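Local coordinates for hypothetical protein ybgI (Escherichia coli, Escherichia coli O157:H7, PDB 1NMO), which is of unknown function but binds a pair of metal ions within a toroidal homohexamer and may help degrade radiation-damaged nucleotides, at residues Thr40-Ala44 with Val62-Tyr66; Leu115-Thr119 with Gly131-Met135; Arg149-Lys153 with Ala217-Gly221; Ala189-Val195 with His209-His215. Numbering follows the deposited sequence.

Interaction 1: residues Thr40-Ala44 with Val62-Tyr66; sequences TGVTA and VHHGY. With FE (Fe (III) ion), chain G; FE (Fe (III) ion), chain H.
Run the end of strand 37-41 beside the end of strand 59-62, parallel, and turn both chains a corner, at Val42 and at His63, where phi/psi drop to about -64/-42 and -84/-35. Past the corners the two backbones stay paired, Thr43 with His64, CA atoms 4.6 Å apart. The carbonyl O of Val42 takes His64 N at 2.8 Å and, weakly, His63 N at 2.9 Å; His64 O returns the pairing to Ala44 N at 3.1 Å. Set His63 chi1 to t and His64 chi1 to m, so that two adjacent rings leave the C-terminal ends of two parallel strands of a mixed sheet and each meets one iron of the dinuclear site: His63 NE2 lies 2.5 Å from FE of chain H, His64 NE2 2.1 Å from FE of chain G. The far ring nitrogens are also occupied. His63 ND1 gives its hydrogen bond to the carbonyl of Trp96, while His64 ND1 makes a weak one, 3.1 Å, to Thr43 OG1, a hydroxyl also bonded to Glu197 of the second subunit. Tyr66, chi1 m, brings its ring edge to Ala44, donating OH to Ala44 O at 2.5 Å, and Ala44 CB packs on Val62 CG1 at 3.9 Å.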
loop_
_atom_site.group_PDB
_atom_site.type_symbol
_atom_site.label_atom_id
_atom_site.label_comp_id
_atom_site.label_asym_id
_atom_site.label_seq_id
_atom_site.Cartn_x
_atom_site.Cartn_y
_atom_site.Cartn_z
ATOM N N THR A 40 -26.129 20.690 -14.279
ATOM C CA THR A 40 -25.026 21.091 -15.095
ATOM C C THR A 40 -23.771 20.388 -14.608
ATOM O O THR A 40 -23.714 19.907 -13.457
ATOM C CB THR A 40 -24.811 22.616 -14.995
ATOM O OG1 THR A 40 -24.298 22.951 -13.687
ATOM C CG2 THR A 40 -26.142 23.350 -15.249
ATOM N N GLY A 41 -22.766 20.286 -15.495
ATOM C CA GLY A 41 -21.509 19.641 -15.132
ATOM C C GLY A 41 -20.560 19.850 -16.258
ATOM O O GLY A 41 -20.986 20.391 -17.261
ATOM N N VAL A 42 -19.300 19.426 -16.138
ATOM C CA VAL A 42 -18.324 19.641 -17.242
ATOM C C VAL A 42 -18.706 18.867 -18.567
ATOM O O VAL A 42 -18.659 19.407 -19.675
ATOM C CB VAL A 42 -16.935 19.152 -16.722
ATOM C CG1 VAL A 42 -15.885 19.182 -17.843
ATOM C CG2 VAL A 42 -16.485 20.008 -15.501
ATOM N N THR A 43 -19.163 17.618 -18.417
ATOM C CA THR A 43 -19.407 16.734 -19.547
ATOM C C THR A 43 -20.641 15.930 -19.416
ATOM O O THR A 43 -20.929 15.459 -18.326
ATOM C CB THR A 43 -18.187 15.792 -19.675
ATOM O OG1 THR A 43 -17.033 16.621 -19.882
ATOM C CG2 THR A 43 -18.308 14.748 -20.845
ATOM N N ALA A 44 -21.371 15.740 -20.523
ATOM C CA ALA A 44 -22.618 14.975 -20.497
ATOM C C ALA A 44 -22.374 13.448 -20.496
ATOM O O ALA A 44 -22.815 12.752 -21.392
ATOM C CB ALA A 44 -23.508 15.387 -21.724
ATOM N N VAL A 62 -23.821 21.555 -20.182
ATOM C CA VAL A 62 -22.449 21.108 -20.047
ATOM C C VAL A 62 -21.450 21.858 -20.887
ATOM O O VAL A 62 -21.858 22.635 -21.743
ATOM C CB VAL A 62 -22.294 19.624 -20.491
ATOM C CG1 VAL A 62 -23.091 18.690 -19.602
ATOM C CG2 VAL A 62 -22.704 19.471 -21.902
ATOM N N HIS A 63 -20.147 21.688 -20.581
ATOM C CA HIS A 63 -19.109 22.297 -21.388
ATOM C C HIS A 63 -18.811 21.391 -22.594
ATOM O O HIS A 63 -18.502 21.906 -23.672
ATOM C CB HIS A 63 -17.852 22.484 -20.605
ATOM C CG HIS A 63 -16.726 23.123 -21.374
ATOM N ND1 HIS A 63 -16.917 24.121 -22.321
ATOM C CD2 HIS A 63 -15.382 22.893 -21.328
ATOM C CE1 HIS A 63 -15.736 24.464 -22.828
ATOM N NE2 HIS A 63 -14.785 23.730 -22.249
ATOM N N HIS A 64 -18.896 20.058 -22.394
ATOM C CA HIS A 64 -18.654 19.041 -23.435
ATOM C C HIS A 64 -19.894 18.157 -23.711
ATOM O O HIS A 64 -20.199 17.186 -22.987
ATOM C CB HIS A 64 -17.528 18.094 -23.033
ATOM C CG HIS A 64 -16.217 18.755 -22.790
ATOM N ND1 HIS A 64 -15.705 18.936 -21.523
ATOM C CD2 HIS A 64 -15.298 19.259 -23.648
ATOM C CE1 HIS A 64 -14.525 19.511 -21.612
ATOM N NE2 HIS A 64 -14.251 19.716 -22.886
ATOM N N GLY A 65 -20.614 18.473 -24.781
ATOM C CA GLY A 65 -21.814 17.703 -25.099
ATOM C C GLY A 65 -21.474 16.726 -26.176
ATOM O O GLY A 65 -20.419 16.097 -26.088
ATOM N N TYR A 66 -22.309 16.621 -27.224
ATOM C CA TYR A 66 -22.053 15.605 -28.276
ATOM C C TYR A 66 -21.877 16.167 -29.698
ATOM O O TYR A 66 -21.716 17.372 -29.902
ATOM C CB TYR A 66 -23.218 14.606 -28.309
ATOM C CG TYR A 66 -23.636 14.019 -26.970
ATOM C CD1 TYR A 66 -22.711 13.771 -26.009
ATOM C CD2 TYR A 66 -24.994 13.720 -26.668
ATOM C CE1 TYR A 66 -23.085 13.265 -24.758
ATOM C CE2 TYR A 66 -25.366 13.195 -25.406
ATOM C CZ TYR A 66 -24.383 12.989 -24.459
ATOM O OH TYR A 66 -24.617 12.569 -23.143
HETATM FE FE FE G . -12.452 20.839 -22.643
HETATM FE FE FE H . -12.400 23.977 -23.060
HETATM O O HOH W 1 -10.323 24.715 -23.939
#

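Interaction 2: residues Leu115-Thr119 with Gly131-Met135; sequences LLGIT and GELTM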
loop_
_atom_site.group_PDB
_atom_site.type_symbol
_atom_site.label_atom_id
_atom_site.label_comp_id
_atom_site.label_asym_id
_atom_site.label_seq_id
_atom_site.Cartn_x
_atom_site.Cartn_y
_atom_site.Cartn_z
ATOM N N LEU A 115 -9.674 32.101 -9.702
ATOM C CA LEU A 115 -9.334 31.081 -8.706
ATOM C C LEU A 115 -7.840 31.082 -8.307
ATOM O O LEU A 115 -7.504 30.741 -7.172
ATOM C CB LEU A 115 -9.696 29.703 -9.244
ATOM C CG LEU A 115 -9.546 28.608 -8.191
ATOM C CD1 LEU A 115 -10.303 28.961 -6.926
ATOM C CD2 LEU A 115 -10.140 27.298 -8.744
ATOM N N LEU A 116 -6.939 31.401 -9.243
ATOM C CA LEU A 116 -5.529 31.334 -8.928
ATOM C C LEU A 116 -4.978 32.669 -8.604
ATOM O O LEU A 116 -3.770 32.828 -8.393
ATOM C CB LEU A 116 -4.732 30.713 -10.045
ATOM C CG LEU A 116 -5.250 29.348 -10.517
ATOM C CD1 LEU A 116 -4.512 29.025 -11.773
ATOM C CD2 LEU A 116 -5.027 28.286 -9.483
ATOM N N GLY A 117 -5.848 33.658 -8.532
ATOM C CA GLY A 117 -5.346 34.970 -8.140
ATOM C C GLY A 117 -4.489 35.618 -9.173
ATOM O O GLY A 117 -3.466 36.200 -8.868
ATOM N N ILE A 118 -4.899 35.541 -10.417
ATOM C CA ILE A 118 -4.124 36.171 -11.485
ATOM C C ILE A 118 -4.901 37.322 -12.074
ATOM O O ILE A 118 -6.067 37.212 -12.441
ATOM C CB ILE A 118 -3.838 35.192 -12.645
ATOM C CG1 ILE A 118 -3.193 33.891 -12.078
ATOM C CG2 ILE A 118 -2.912 35.885 -13.739
ATOM C CD1 ILE A 118 -2.790 32.861 -13.231
ATOM N N THR A 119 -4.245 38.451 -12.201
ATOM C CA THR A 119 -4.895 39.625 -12.784
ATOM C C THR A 119 -4.786 39.504 -14.297
ATOM O O THR A 119 -3.692 39.511 -14.844
ATOM C CB THR A 119 -4.136 40.932 -12.317
ATOM O OG1 THR A 119 -4.002 40.908 -10.876
ATOM C CG2 THR A 119 -4.908 42.187 -12.752
ATOM N N GLY A 131 -1.422 37.410 -18.050
ATOM C CA GLY A 131 -1.513 38.388 -16.979
ATOM C C GLY A 131 -0.434 38.107 -15.940
ATOM O O GLY A 131 0.584 37.453 -16.269
ATOM N N GLU A 132 -0.690 38.546 -14.706
ATOM C CA GLU A 132 0.244 38.365 -13.624
ATOM C C GLU A 132 -0.326 37.937 -12.291
ATOM O O GLU A 132 -1.389 38.411 -11.810
ATOM C CB GLU A 132 1.007 39.671 -13.355
ATOM C CG GLU A 132 1.604 40.367 -14.591
ATOM C CD GLU A 132 2.560 41.517 -14.225
ATOM O OE1 GLU A 132 2.398 42.161 -13.143
ATOM O OE2 GLU A 132 3.474 41.752 -15.033
ATOM N N LEU A 133 0.387 37.019 -11.673
ATOM C CA LEU A 133 -0.024 36.615 -10.333
ATOM C C LEU A 133 0.120 37.898 -9.495
ATOM O O LEU A 133 1.125 38.632 -9.612
ATOM C CB LEU A 133 0.952 35.588 -9.766
ATOM C CG LEU A 133 0.766 34.212 -10.349
ATOM C CD1 LEU A 133 2.056 33.405 -10.126
ATOM C CD2 LEU A 133 -0.455 33.560 -9.698
ATOM N N THR A 134 -0.893 38.180 -8.685
ATOM C CA THR A 134 -0.880 39.309 -7.798
ATOM C C THR A 134 0.083 38.984 -6.670
ATOM O O THR A 134 0.268 39.769 -5.780
ATOM C CB THR A 134 -2.251 39.555 -7.176
ATOM O OG1 THR A 134 -2.868 38.298 -6.873
ATOM C CG2 THR A 134 -3.118 40.381 -8.134
HETATM N N MSE A 135 0.661 37.810 -6.651
HETATM C CA MSE A 135 1.656 37.586 -5.620
HETATM C C MSE A 135 2.641 36.640 -6.237
HETATM O O MSE A 135 2.547 35.408 -6.032
HETATM C CB MSE A 135 1.041 37.010 -4.366
HETATM C CG MSE A 135 1.877 37.407 -3.144
HETATM SE SE MSE A 135 1.593 36.220 -1.551
HETATM C CE MSE A 135 2.231 34.507 -2.292
#
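Two backbone bonds hold Thr119 and Glu132 together: Thr119 N to Glu132 O at 2.9 Å and Glu132 N to Thr119 O at 3.2 Å, the closed ring of an antiparallel hydrogen-bonded pair. Two residues along, Gly117 O receives both the amide of Thr134, Thr134 N to Gly117 O being 3.3 Å and almost straight, and the same residue's hydroxyl, Thr134 OG1 to Gly117 O at 3.0 Å. Between these lies the non-hydrogen-bonded pair Ile118 and Leu133, whose CA atoms come within 4.3 Å. CA-H...O contacts fill in the ladder, Gly131 CA sitting 3.3 Å from Thr119 O, where any side chain on Gly131 would collide. On the inner face Ile118 CG1 meets Leu133 CD2 at 3.6 Å, and the pair continues onto Val165 and Val168 of strand 165-170 and Leu142 of helix 139-150. Leu133 CD2 also touches Leu116 O, 3.6 Å away, a carbonyl bonded to the indole of Trp145. Gly117, at positive phi, ends helix 108-116 in a Schellman motif and turns the chain straight into strand 118-123, which forms a beta hairpin with strand 128-137 and is the outermost strand of the mixed sheet within this chain.

Interaction 3: residues Arg149-Lys153 with Ala217-Gly221; sequences RLGRK and ATERG. With FE (Fe (III) ion), chain H; FE (Fe (III) ion), chain G.
Leu150 reaches across with chi1 m and chi2 t to lay CD1 against Thr218 CG2 at 3.7 Å and, more loosely, Ala217 CB at 4.4 Å. It is the last residue of helix 139-150; Gly151 follows at positive phi (75/26), and Arg152 is extended. The CA atoms of Leu150 and Ala217 stand 6.3 Å apart. Helix termination exposes Leu150 O, and Arg220 satisfies it: with its side chain in m, t, m, Arg220 NH2 bonds Leu150 O at 2.9 Å, nearly straight, in the plane of the guanidinium. The same group turns back on its own segment, Arg220 NE to Ala217 O at 3.1 Å and Arg220 NH2 to Ala217 O at 2.9 Å, so one arginine bridges the carbonyl ending helix 139-150 and that of Ala217. Arg152, with chi1 to chi3 all t, brushes Ala217 CB with its CD at 3.6 Å and carries its polar end on to the carbonyl of Pro246. Between Thr218 and Arg220, Glu219 points elsewhere, chi1 m and chi2 t: its carboxylate bridges the dinuclear site, OE1 2.3 Å from FE of chain G and OE2 2.3 Å from FE of chain H, which also holds water 1 at 2.4 Å. Leu150 is further packed by Leu112 and Leu115 of helix 108-116 and by Ala213, just beyond strand 209-212, so the contact lies where helices 139-150, 108-116 and 215-218 converge.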
loop_
_atom_site.group_PDB
_atom_site.type_symbol
_atom_site.label_atom_id
_atom_site.label_comp_id
_atom_site.label_asym_id
_atom_site.label_seq_id
_atom_site.Cartn_x
_atom_site.Cartn_y
_atom_site.Cartn_z
ATOM N N ARG A 149 -5.689 25.007 -4.684
ATOM C CA ARG A 149 -6.829 25.697 -5.314
ATOM C C ARG A 149 -7.740 24.777 -6.102
ATOM O O ARG A 149 -8.975 24.884 -5.999
ATOM C CB ARG A 149 -6.309 26.807 -6.254
ATOM C CG ARG A 149 -5.544 27.932 -5.532
ATOM C CD ARG A 149 -6.202 28.273 -4.185
ATOM N NE ARG A 149 -7.174 29.343 -4.268
ATOM C CZ ARG A 149 -8.407 29.294 -3.761
ATOM N NH1 ARG A 149 -8.831 28.179 -3.122
ATOM N NH2 ARG A 149 -9.226 30.378 -3.864
ATOM N N LEU A 150 -7.142 23.868 -6.889
ATOM C CA LEU A 150 -7.904 22.928 -7.721
ATOM C C LEU A 150 -8.142 21.583 -7.077
ATOM O O LEU A 150 -8.920 20.855 -7.594
ATOM C CB LEU A 150 -7.215 22.703 -9.094
ATOM C CG LEU A 150 -6.844 23.968 -9.896
ATOM C CD1 LEU A 150 -6.642 23.585 -11.336
ATOM C CD2 LEU A 150 -7.901 25.065 -9.828
ATOM N N GLY A 151 -7.475 21.220 -5.984
ATOM C CA GLY A 151 -7.739 19.914 -5.361
ATOM C C GLY A 151 -7.127 18.750 -6.136
ATOM O O GLY A 151 -7.569 17.543 -6.039
ATOM N N ARG A 152 -6.063 19.074 -6.857
ATOM C CA ARG A 152 -5.398 18.075 -7.711
ATOM C C ARG A 152 -3.962 18.467 -7.914
ATOM O O ARG A 152 -3.693 19.606 -8.191
ATOM C CB ARG A 152 -6.087 18.020 -9.118
ATOM C CG ARG A 152 -5.358 17.097 -10.198
ATOM C CD ARG A 152 -6.094 17.104 -11.531
ATOM N NE ARG A 152 -5.640 16.092 -12.481
ATOM C CZ ARG A 152 -4.638 16.253 -13.345
ATOM N NH1 ARG A 152 -3.981 17.395 -13.380
ATOM N NH2 ARG A 152 -4.298 15.256 -14.187
ATOM N N LYS A 153 -3.022 17.526 -7.796
ATOM C CA LYS A 153 -1.576 17.841 -7.996
ATOM C C LYS A 153 -1.234 18.060 -9.468
ATOM O O LYS A 153 -1.387 17.158 -10.303
ATOM C CB LYS A 153 -0.708 16.685 -7.454
ATOM C CG LYS A 153 0.837 16.956 -7.450
ATOM C CD LYS A 153 1.608 15.754 -6.884
ATOM C CE LYS A 153 3.114 16.006 -6.734
ATOM N NZ LYS A 153 3.728 16.273 -8.108
ATOM N N ALA A 217 -10.237 19.231 -14.068
ATOM C CA ALA A 217 -9.897 20.107 -12.963
ATOM C C ALA A 217 -9.957 21.607 -13.346
ATOM O O ALA A 217 -10.461 22.428 -12.583
ATOM C CB ALA A 217 -8.472 19.713 -12.432
ATOM N N THR A 218 -9.527 21.955 -14.553
ATOM C CA THR A 218 -9.540 23.326 -14.997
ATOM C C THR A 218 -10.799 23.822 -15.714
ATOM O O THR A 218 -10.925 25.064 -15.980
ATOM C CB THR A 218 -8.293 23.621 -15.877
ATOM O OG1 THR A 218 -8.316 22.782 -17.063
ATOM C CG2 THR A 218 -6.966 23.310 -15.039
ATOM N N GLU A 219 -11.766 22.916 -15.964
ATOM C CA GLU A 219 -12.976 23.321 -16.674
ATOM C C GLU A 219 -14.265 23.098 -15.882
ATOM O O GLU A 219 -15.342 22.699 -16.417
ATOM C CB GLU A 219 -13.021 22.679 -18.075
ATOM C CG GLU A 219 -11.809 23.200 -18.861
ATOM C CD GLU A 219 -11.931 22.968 -20.327
ATOM O OE1 GLU A 219 -12.712 22.031 -20.698
ATOM O OE2 GLU A 219 -11.258 23.699 -21.099
ATOM N N ARG A 220 -14.108 23.308 -14.574
ATOM C CA ARG A 220 -15.255 23.294 -13.731
ATOM C C ARG A 220 -15.588 24.818 -13.602
ATOM O O ARG A 220 -16.749 25.201 -13.515
ATOM C CB ARG A 220 -14.890 22.732 -12.381
ATOM C CG ARG A 220 -14.713 21.261 -12.348
ATOM C CD ARG A 220 -14.164 20.914 -10.972
ATOM N NE ARG A 220 -12.766 21.394 -10.848
ATOM C CZ ARG A 220 -11.981 21.125 -9.805
ATOM N NH1 ARG A 220 -12.436 20.398 -8.788
ATOM N NH2 ARG A 220 -10.738 21.556 -9.799
ATOM N N GLY A 221 -14.582 25.695 -13.651
ATOM C CA GLY A 221 -14.927 27.103 -13.413
ATOM C C GLY A 221 -16.106 27.708 -14.164
ATOM O O GLY A 221 -17.014 28.264 -13.546
HETATM FE FE FE H . -12.400 23.977 -23.060
HETATM FE FE FE G . -12.452 20.839 -22.643
HETATM O O HOH W 1 -10.323 24.715 -23.939
#

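Interaction 4: residues Ala189-Val195 with His209-His215; sequences AFITGEV and HFYAAGH. With FE (Fe (III) ion), chain G.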
loop_
_atom_site.group_PDB
_atom_site.type_symbol
_atom_site.label_atom_id
_atom_site.label_comp_id
_atom_site.label_asym_id
_atom_site.label_seq_id
_atom_site.Cartn_x
_atom_site.Cartn_y
_atom_site.Cartn_z
ATOM N N ALA A 189 5.397 31.604 -16.929
ATOM C CA ALA A 189 4.748 30.293 -16.785
ATOM C C ALA A 189 3.547 30.165 -17.718
ATOM O O ALA A 189 2.946 31.206 -18.123
ATOM C CB ALA A 189 4.343 30.099 -15.373
ATOM N N PHE A 190 3.236 28.923 -18.111
ATOM C CA PHE A 190 2.051 28.628 -18.990
ATOM C C PHE A 190 1.358 27.516 -18.280
ATOM O O PHE A 190 2.012 26.542 -17.861
ATOM C CB PHE A 190 2.446 28.171 -20.414
ATOM C CG PHE A 190 1.270 27.793 -21.269
ATOM C CD1 PHE A 190 0.307 28.733 -21.629
ATOM C CD2 PHE A 190 1.112 26.465 -21.735
ATOM C CE1 PHE A 190 -0.811 28.392 -22.451
ATOM C CE2 PHE A 190 0.033 26.112 -22.540
ATOM C CZ PHE A 190 -0.957 27.091 -22.911
ATOM N N ILE A 191 0.042 27.642 -18.113
ATOM C CA ILE A 191 -0.779 26.668 -17.394
ATOM C C ILE A 191 -1.871 26.132 -18.284
ATOM O O ILE A 191 -2.568 26.939 -18.925
ATOM C CB ILE A 191 -1.541 27.348 -16.211
ATOM C CG1 ILE A 191 -0.566 28.082 -15.352
ATOM C CG2 ILE A 191 -2.318 26.287 -15.323
ATOM C CD1 ILE A 191 -1.249 28.878 -14.302
ATOM N N THR A 192 -2.073 24.819 -18.397
ATOM C CA THR A 192 -3.223 24.465 -19.246
ATOM C C THR A 192 -3.778 23.229 -18.597
ATOM O O THR A 192 -3.515 23.023 -17.427
ATOM C CB THR A 192 -2.812 24.241 -20.665
ATOM O OG1 THR A 192 -3.981 23.901 -21.425
ATOM C CG2 THR A 192 -1.815 23.075 -20.770
ATOM N N GLY A 193 -4.527 22.385 -19.294
ATOM C CA GLY A 193 -5.039 21.205 -18.575
ATOM C C GLY A 193 -4.257 19.913 -18.829
ATOM O O GLY A 193 -3.875 19.188 -17.929
ATOM N N GLU A 194 -4.014 19.628 -20.092
ATOM C CA GLU A 194 -3.329 18.405 -20.472
ATOM C C GLU A 194 -1.897 18.686 -20.899
ATOM O O GLU A 194 -1.470 19.850 -20.989
ATOM C CB GLU A 194 -4.076 17.764 -21.630
ATOM C CG GLU A 194 -5.535 17.758 -21.508
ATOM C CD GLU A 194 -6.139 16.740 -22.466
ATOM O OE1 GLU A 194 -5.328 16.213 -23.267
ATOM O OE2 GLU A 194 -7.399 16.455 -22.432
ATOM N N VAL A 195 -1.162 17.601 -21.167
ATOM C CA VAL A 195 0.220 17.672 -21.586
ATOM C C VAL A 195 0.479 16.613 -22.681
ATOM O O VAL A 195 -0.120 15.517 -22.659
ATOM C CB VAL A 195 1.184 17.447 -20.372
ATOM C CG1 VAL A 195 1.146 15.983 -19.909
ATOM C CG2 VAL A 195 2.631 17.839 -20.717
ATOM N N HIS A 209 8.062 27.849 -16.831
ATOM C CA HIS A 209 7.480 26.892 -15.948
ATOM C C HIS A 209 6.230 26.415 -16.652
ATOM O O HIS A 209 5.443 27.256 -17.110
ATOM C CB HIS A 209 7.060 27.571 -14.634
ATOM C CG HIS A 209 8.206 27.900 -13.732
ATOM N ND1 HIS A 209 8.881 26.936 -13.010
ATOM C CD2 HIS A 209 8.838 29.081 -13.484
ATOM C CE1 HIS A 209 9.896 27.500 -12.361
ATOM N NE2 HIS A 209 9.890 28.800 -12.632
ATOM N N PHE A 210 6.009 25.094 -16.712
ATOM C CA PHE A 210 4.800 24.589 -17.358
ATOM C C PHE A 210 4.031 23.740 -16.344
ATOM O O PHE A 210 4.662 22.997 -15.612
ATOM C CB PHE A 210 5.120 23.736 -18.615
ATOM C CG PHE A 210 3.971 22.949 -19.055
ATOM C CD1 PHE A 210 2.876 23.572 -19.640
ATOM C CD2 PHE A 210 3.906 21.588 -18.790
ATOM C CE1 PHE A 210 1.708 22.866 -19.972
ATOM C CE2 PHE A 210 2.738 20.869 -19.114
ATOM C CZ PHE A 210 1.641 21.524 -19.706
ATOM N N TYR A 211 2.709 23.862 -16.310
ATOM C CA TYR A 211 1.825 23.131 -15.389
ATOM C C TYR A 211 0.714 22.505 -16.234
ATOM O O TYR A 211 0.109 23.219 -17.058
ATOM C CB TYR A 211 1.104 24.077 -14.397
ATOM C CG TYR A 211 2.068 24.853 -13.577
ATOM C CD1 TYR A 211 2.724 25.931 -14.098
ATOM C CD2 TYR A 211 2.445 24.377 -12.323
ATOM C CE1 TYR A 211 3.788 26.517 -13.384
ATOM C CE2 TYR A 211 3.456 24.940 -11.598
ATOM C CZ TYR A 211 4.147 26.014 -12.127
ATOM O OH TYR A 211 5.217 26.545 -11.366
ATOM N N ALA A 212 0.441 21.196 -16.036
ATOM C CA ALA A 212 -0.652 20.538 -16.780
ATOM C C ALA A 212 -1.523 20.344 -15.571
ATOM O O ALA A 212 -1.273 19.432 -14.792
ATOM C CB ALA A 212 -0.194 19.222 -17.339
ATOM N N ALA A 213 -2.527 21.209 -15.369
ATOM C CA ALA A 213 -3.283 21.163 -14.123
ATOM C C ALA A 213 -4.487 20.300 -14.128
ATOM O O ALA A 213 -5.235 20.305 -13.139
ATOM C CB ALA A 213 -3.656 22.546 -13.692
ATOM N N GLY A 214 -4.677 19.554 -15.228
ATOM C CA GLY A 214 -5.828 18.672 -15.342
ATOM C C GLY A 214 -6.894 19.195 -16.275
ATOM O O GLY A 214 -7.269 20.349 -16.183
ATOM N N HIS A 215 -7.436 18.363 -17.159
ATOM C CA HIS A 215 -8.468 18.857 -18.073
ATOM C C HIS A 215 -9.776 19.166 -17.363
ATOM O O HIS A 215 -10.348 20.303 -17.442
ATOM C CB HIS A 215 -8.769 17.858 -19.182
ATOM C CG HIS A 215 -9.567 18.461 -20.288
ATOM N ND1 HIS A 215 -9.224 18.339 -21.623
ATOM C CD2 HIS A 215 -10.734 19.139 -20.264
ATOM C CE1 HIS A 215 -10.159 18.896 -22.378
ATOM N NE2 HIS A 215 -11.086 19.394 -21.572
HETATM FE FE FE G . -12.452 20.839 -22.643
#
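Phe210 has the largest area covered here. Its ring, with chi1 t, lies over the neighbouring strand: Phe190 CD2 is 4.0 Å from Phe210 CD1, Thr192 CG2 comes to the ring edge at 3.6 Å from Phe210 CE1, and Val195 CG2 closes in to 3.4 Å from Phe210 CE2. Gly193 comes next. Strand pairing is finished there, yet Gly193 O still takes Gly214 N at 2.8 Å, and the backbones are so close that a CB on Gly193 would strike Gly214 O. Tyr211 packs on the other face, its CD1 4.1 Å from Ile191 CG1, while its backbone carries the ladder: Tyr211 N to Phe190 O at 3.2 Å and Thr192 N to Tyr211 O at 3.0 Å. Past the strands, Glu194 OE2 accepts His215 ND1 at 2.7 Å, and His215 NE2 binds FE of chain G at 2.3 Å. These are the parallel strands of a beta-alpha-beta unit crossing through helix 197-205, with strand 165-170 beside 189-192, helix 139-150 over Tyr211, and helix 179-185 against Phe190 and Phe210.

From the N terminus, interaction 1 comes first, closing a short loop through helix 46-54 within the five-stranded sheet. Interaction 2 follows in series at the open end of the hairpin 118-123/128-137, at the edge of the six-stranded sheet, its centre about 27 Å from that of interaction 1. Strand 128-137 then leads into helix 139-150, where interaction 3 opens; its 63-residue loop encloses interaction 4, whose second strand runs into helix 215-218. Interaction 2 meets interaction 3 through Leu115 and Leu150, and interaction 4 through Leu116 and Ile191. Segments 62-66, 217-221 and 209-215 converge on the irons, so the dinuclear site joins the two sheets. Interactions 1 and 4 also touch the second subunit.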